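Putative S41 protease (Bacteroides fragilis NCTC 9343, PDB 3K50) is of unknown function but, as a putative S41-family protease carrying a PDZ domain, probably cleaves peptide bonds in proteins. Local coordinates at residues N58-I63 with N345-N350; R136-G141 with G161-P166. All blocks are in the same frame, centred on the assembly; numbering follows the deposited sequence.

Interaction 1 (N58-I63 with N345-N350); sequences NGFSKI and NLVVCN
Ser61 turns its hydroxyl to Val347 with OG anti to its own carbonyl carbon and beside its backbone N (chi1 -61°), and Val347 holds CG1 anti to its backbone N (chi1 174°), which leaves CG2 beside that N and facing the hydroxyl. Val347 N donates a nearly straight hydrogen bond to Ser61 OG at 3.1 Å (166° at the hydrogen), while Val347 CG2 lies 3.4 Å from the same oxygen. A side-chain oxygen thus takes the backbone N-H just where the pairing of main chains ends. That hydroxyl is also hydrogen-bonded to Asp57, so it is gripped on two counts.

The same methyl, Val347 CG2, reaches Phe60 CB at 3.7 Å and sits at the edge of the Phe60 ring, near its plane; one ring face carries Asn58 N over its centre.

One residue on, the chains pair in antiparallel fashion. Lys62 N reaches Asn345 O at 2.9 Å, and Asn345 N returns a bond of equal length to Lys62 O, closing the hydrogen-bonded pair. Asn345 O also takes a CA-H contact from Ser61 CA at 3.1 Å. The side chains of Lys62 and Asn345 lie side by side and point the same way, and the ammonium of Lys62 forms a salt bridge with Asp64.

The contact is an inter-region sheet extension: short strand 62-65, entered from the S41 N-terminal region, is added antiparallel to strand 342-352 of the peptidase region, which also pairs with strand 330-336 and has a classic beta bulge at Val348 and Cys349 facing Ala331. Val330 backs Phe60 and Val347, whereas Leu346 packs on Met23 and Glu26 of helix 18-26.

Interaction 2 (R136-G141 with G161-P166); sequences RQLQIG and GETTMP
Thr164 OG1 donates a short hydrogen bond to Gln137 OE1, 2.6 Å long, on a lone pair in the plane of the amide (C=O...donor angle 113°). Gln137 curls back to receive it: a bend at chi2 (-59°) swings CD toward the threonine, and Thr164 CG2 comes within 3.2 Å of that same OE1. The two residues form a non-hydrogen-bonded backbone pair, so this side-chain bond links the strands where the main chains do not.

The backbone pairs on either side are hydrogen-bonded. Arg136 and Met165 exchange two bonds, as do Leu138 and Thr163, the link from Leu138 N to Thr163 O measuring 2.8 Å. Toward the other end Ile140 N binds Gly161 O at 2.9 Å, approaching from above the carbonyl plane, but the return bond from Gly161 N to Ile140 O is weak at 3.4 Å.

On the face that holds Arg136, Leu138, Ile140, Thr163 and Met165 the contacts between the strands are mainly apolar. Leu138 CD1 meets the selenomethionine at position 165 through its terminal methyl, CE, 4.0 Å away, and the two side chains run across each other at a slant. Thr163 presents CG2 to Ile140 CG1 at 4.1 Å, while its hydroxyl is hydrogen-bonded to Ala106 O. The end of Arg136 leads away, NE to Asn118 and NH1 to a salt bridge with Glu129. Met165 also packs on Pro102.

Strands 136-146 and 154-165 form a beta hairpin, its second strand outermost in a five-stranded antiparallel sheet with the short helix 102-105 against it, consistent with the PDZ-like domain of S41 proteases.

Interactions 1 and 2 lie on opposite sides of the chain's centre, their own centres 40 Å apart and their nearest atoms about 25 Å apart, so neither touches the other. Interaction 1 joins segments 282 residues apart, bringing the N-terminal region against the peptidase part; interaction 2, nested within that long loop, is a local hairpin contact in the PDZ-like sheet. The first is a buried contact made by a single bridge plus a side-chain bond, whereas the second is partly buried and runs through five successive backbone pairs. They belong to two different antiparallel sheets, with a separate mixed sheet making up another part of the peptidase fold.

Interaction 1 (N58-I63 with N345-N350)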
loop_
_atom_site.group_PDB
_atom_site.type_symbol
_atom_site.label_atom_id
_atom_site.label_comp_id
_atom_site.label_asym_id
_atom_site.label_seq_id
_atom_site.Cartn_x
_atom_site.Cartn_y
_atom_site.Cartn_z
ATOM N N ASN A 58 16.591 5.504 4.593
ATOM C CA ASN A 58 16.661 4.676 3.393
ATOM C C ASN A 58 15.452 4.913 2.491
ATOM O O ASN A 58 14.602 4.036 2.294
ATOM C CB ASN A 58 16.755 3.196 3.789
ATOM C CG ASN A 58 17.035 2.277 2.599
ATOM O OD1 ASN A 58 17.741 2.646 1.671
ATOM N ND2 ASN A 58 16.471 1.078 2.628
ATOM N N GLY A 59 15.345 6.122 1.960
ATOM C CA GLY A 59 14.208 6.429 1.121
ATOM C C GLY A 59 12.907 6.587 1.863
ATOM O O GLY A 59 11.831 6.547 1.238
ATOM N N PHE A 60 12.968 6.832 3.171
ATOM C CA PHE A 60 11.727 7.048 3.910
ATOM C C PHE A 60 11.180 8.457 3.592
ATOM O O PHE A 60 10.049 8.631 3.117
ATOM C CB PHE A 60 11.906 6.815 5.393
ATOM C CG PHE A 60 12.596 5.524 5.749
ATOM C CD1 PHE A 60 12.371 4.358 5.028
ATOM C CD2 PHE A 60 13.416 5.469 6.847
ATOM C CE1 PHE A 60 13.012 3.198 5.371
ATOM C CE2 PHE A 60 14.051 4.294 7.210
ATOM C CZ PHE A 60 13.833 3.157 6.488
ATOM N N SER A 61 11.998 9.465 3.801
ATOM C CA SER A 61 11.624 10.812 3.430
ATOM C C SER A 61 11.655 10.948 1.938
ATOM O O SER A 61 12.543 10.423 1.278
ATOM C CB SER A 61 12.610 11.802 4.036
ATOM O OG SER A 61 12.592 11.716 5.431
ATOM N N LYS A 62 10.719 11.716 1.381
ATOM C CA LYS A 62 10.705 11.890 -0.064
ATOM C C LYS A 62 9.911 13.114 -0.530
ATOM O O LYS A 62 9.099 13.654 0.209
ATOM C CB LYS A 62 10.105 10.670 -0.728
ATOM C CG LYS A 62 8.715 10.381 -0.362
ATOM C CD LYS A 62 8.382 8.924 -0.718
ATOM C CE LYS A 62 6.896 8.588 -0.509
ATOM N NZ LYS A 62 5.980 9.396 -1.406
ATOM N N ILE A 63 10.183 13.524 -1.764
ATOM C CA ILE A 63 9.515 14.664 -2.396
ATOM C C ILE A 63 8.412 14.119 -3.298
ATOM O O ILE A 63 8.622 13.160 -4.054
ATOM C CB ILE A 63 10.484 15.534 -3.245
ATOM C CG1 ILE A 63 11.690 16.041 -2.425
ATOM C CG2 ILE A 63 9.699 16.684 -3.965
ATOM C CD1 ILE A 63 11.342 16.908 -1.170
ATOM N N ASN A 345 7.580 14.846 2.322
ATOM C CA ASN A 345 7.103 13.803 3.217
ATOM C C ASN A 345 8.324 13.457 4.065
ATOM O O ASN A 345 9.238 12.780 3.597
ATOM C CB ASN A 345 6.565 12.616 2.448
ATOM C CG ASN A 345 5.199 12.911 1.805
ATOM O OD1 ASN A 345 5.065 13.008 0.578
ATOM N ND2 ASN A 345 4.209 13.118 2.640
ATOM N N LEU A 346 8.375 14.039 5.264
ATOM C CA LEU A 346 9.545 13.941 6.143
ATOM C C LEU A 346 9.405 13.008 7.345
ATOM O O LEU A 346 8.369 13.012 7.991
ATOM C CB LEU A 346 9.842 15.339 6.637
ATOM C CG LEU A 346 11.081 15.583 7.517
ATOM C CD1 LEU A 346 12.327 15.438 6.688
ATOM C CD2 LEU A 346 10.963 17.042 8.108
ATOM N N VAL A 347 10.426 12.201 7.637
ATOM C CA VAL A 347 10.414 11.386 8.856
ATOM C C VAL A 347 10.351 12.343 10.050
ATOM O O VAL A 347 11.242 13.180 10.233
ATOM C CB VAL A 347 11.664 10.475 8.988
ATOM C CG1 VAL A 347 11.687 9.751 10.333
ATOM C CG2 VAL A 347 11.716 9.481 7.880
ATOM N N VAL A 348 9.317 12.195 10.868
ATOM C CA VAL A 348 9.103 13.023 12.059
ATOM C C VAL A 348 9.142 12.229 13.393
ATOM O O VAL A 348 9.616 12.753 14.422
ATOM C CB VAL A 348 7.764 13.833 11.953
ATOM C CG1 VAL A 348 7.894 14.873 10.823
ATOM C CG2 VAL A 348 6.548 12.898 11.813
ATOM N N CYS A 349 8.724 10.971 13.392
ATOM C CA CYS A 349 8.738 10.193 14.638
ATOM C C CYS A 349 8.938 8.720 14.511
ATOM O O CYS A 349 8.680 8.116 13.490
ATOM C CB CYS A 349 7.446 10.377 15.432
ATOM S SG CYS A 349 5.885 9.835 14.673
ATOM N N ASN A 350 9.463 8.165 15.601
ATOM C CA ASN A 350 9.477 6.737 15.850
ATOM C C ASN A 350 8.061 6.298 16.200
ATOM O O ASN A 350 7.230 7.113 16.702
ATOM C CB ASN A 350 10.408 6.401 17.019
ATOM C CG ASN A 350 11.823 6.406 16.628
ATOM O OD1 ASN A 350 12.265 5.558 15.853
ATOM N ND2 ASN A 350 12.546 7.320 17.136
#

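Interaction 2 (R136-G141 with G161-P166)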
loop_
_atom_site.group_PDB
_atom_site.type_symbol
_atom_site.label_atom_id
_atom_site.label_comp_id
_atom_site.label_asym_id
_atom_site.label_seq_id
_atom_site.Cartn_x
_atom_site.Cartn_y
_atom_site.Cartn_z
ATOM N N ARG A 136 -8.594 3.026 -26.829
ATOM C CA ARG A 136 -7.737 2.015 -27.449
ATOM C C ARG A 136 -8.517 0.754 -27.689
ATOM O O ARG A 136 -9.507 0.477 -27.014
ATOM C CB ARG A 136 -6.546 1.620 -26.539
ATOM C CG ARG A 136 -5.757 2.728 -25.855
ATOM C CD ARG A 136 -5.144 3.697 -26.831
ATOM N NE ARG A 136 -4.509 3.024 -27.972
ATOM C CZ ARG A 136 -3.245 2.584 -28.001
ATOM N NH1 ARG A 136 -2.424 2.742 -26.954
ATOM N NH2 ARG A 136 -2.788 1.992 -29.107
ATOM N N GLN A 137 -8.040 -0.033 -28.636
ATOM C CA GLN A 137 -8.601 -1.345 -28.918
ATOM C C GLN A 137 -7.592 -2.326 -28.356
ATOM O O GLN A 137 -6.416 -2.260 -28.717
ATOM C CB GLN A 137 -8.795 -1.586 -30.410
ATOM C CG GLN A 137 -9.965 -0.823 -30.990
ATOM C CD GLN A 137 -11.277 -1.183 -30.299
ATOM O OE1 GLN A 137 -12.045 -0.297 -29.916
ATOM N NE2 GLN A 137 -11.510 -2.487 -30.085
ATOM N N LEU A 138 -8.053 -3.246 -27.509
ATOM C CA LEU A 138 -7.146 -4.193 -26.884
ATOM C C LEU A 138 -7.443 -5.644 -27.219
ATOM O O LEU A 138 -8.612 -6.031 -27.290
ATOM C CB LEU A 138 -7.245 -4.034 -25.355
ATOM C CG LEU A 138 -7.066 -2.642 -24.729
ATOM C CD1 LEU A 138 -7.149 -2.684 -23.179
ATOM C CD2 LEU A 138 -5.758 -1.933 -25.175
ATOM N N GLN A 139 -6.402 -6.436 -27.467
ATOM C CA GLN A 139 -6.540 -7.895 -27.510
ATOM C C GLN A 139 -6.177 -8.332 -26.081
ATOM O O GLN A 139 -5.169 -7.911 -25.562
ATOM C CB GLN A 139 -5.618 -8.562 -28.525
ATOM C CG GLN A 139 -5.791 -10.081 -28.593
ATOM C CD GLN A 139 -4.951 -10.737 -29.684
ATOM O OE1 GLN A 139 -3.728 -10.639 -29.685
ATOM N NE2 GLN A 139 -5.622 -11.430 -30.613
ATOM N N ILE A 140 -7.012 -9.163 -25.475
ATOM C CA ILE A 140 -6.878 -9.594 -24.102
ATOM C C ILE A 140 -6.680 -11.101 -24.060
ATOM O O ILE A 140 -7.266 -11.822 -24.895
ATOM C CB ILE A 140 -8.199 -9.252 -23.297
ATOM C CG1 ILE A 140 -8.430 -7.732 -23.218
ATOM C CG2 ILE A 140 -8.222 -9.836 -21.854
ATOM C CD1 ILE A 140 -7.325 -6.976 -22.644
ATOM N N GLY A 141 -5.877 -11.581 -23.103
ATOM C CA GLY A 141 -5.650 -13.023 -22.938
ATOM C C GLY A 141 -5.750 -13.466 -21.489
ATOM O O GLY A 141 -6.009 -12.646 -20.620
ATOM N N GLY A 161 -10.120 -12.730 -26.399
ATOM C CA GLY A 161 -11.021 -11.738 -26.963
ATOM C C GLY A 161 -10.454 -10.346 -27.130
ATOM O O GLY A 161 -9.240 -10.134 -27.144
ATOM N N GLU A 162 -11.367 -9.392 -27.314
ATOM C CA GLU A 162 -11.030 -7.979 -27.491
ATOM C C GLU A 162 -11.994 -7.038 -26.753
ATOM O O GLU A 162 -13.129 -7.379 -26.451
ATOM C CB GLU A 162 -11.059 -7.633 -28.965
ATOM C CG GLU A 162 -10.019 -8.396 -29.804
ATOM C CD GLU A 162 -10.234 -8.275 -31.319
ATOM O OE1 GLU A 162 -11.386 -8.088 -31.782
ATOM O OE2 GLU A 162 -9.224 -8.396 -32.046
ATOM N N THR A 163 -11.525 -5.850 -26.435
ATOM C CA THR A 163 -12.385 -4.869 -25.847
ATOM C C THR A 163 -11.888 -3.488 -26.209
ATOM O O THR A 163 -10.721 -3.306 -26.658
ATOM C CB THR A 163 -12.427 -5.013 -24.318
ATOM O OG1 THR A 163 -13.399 -4.109 -23.799
ATOM C CG2 THR A 163 -11.064 -4.693 -23.715
ATOM N N THR A 164 -12.791 -2.521 -26.030
ATOM C CA THR A 164 -12.498 -1.105 -26.253
ATOM C C THR A 164 -12.349 -0.424 -24.915
ATOM O O THR A 164 -13.273 -0.495 -24.091
ATOM C CB THR A 164 -13.645 -0.437 -27.010
ATOM O OG1 THR A 164 -13.802 -1.134 -28.243
ATOM C CG2 THR A 164 -13.353 1.048 -27.264
HETATM N N MSE A 165 -11.197 0.220 -24.688
HETATM C CA MSE A 165 -10.931 0.908 -23.439
HETATM C C MSE A 165 -11.073 2.403 -23.655
HETATM O O MSE A 165 -10.397 2.971 -24.507
HETATM C CB MSE A 165 -9.529 0.613 -22.896
HETATM C CG MSE A 165 -9.361 1.161 -21.522
HETATM SE SE MSE A 165 -7.820 0.497 -20.637
HETATM C CE MSE A 165 -6.465 1.067 -21.904
ATOM N N PRO A 166 -11.921 3.066 -22.853
ATOM C CA PRO A 166 -12.078 4.510 -23.064
ATOM C C PRO A 166 -10.821 5.296 -22.709
ATOM O O PRO A 166 -9.886 4.738 -22.094
ATOM C CB PRO A 166 -13.250 4.899 -22.137
ATOM C CG PRO A 166 -13.789 3.639 -21.570
ATOM C CD PRO A 166 -12.760 2.554 -21.760
#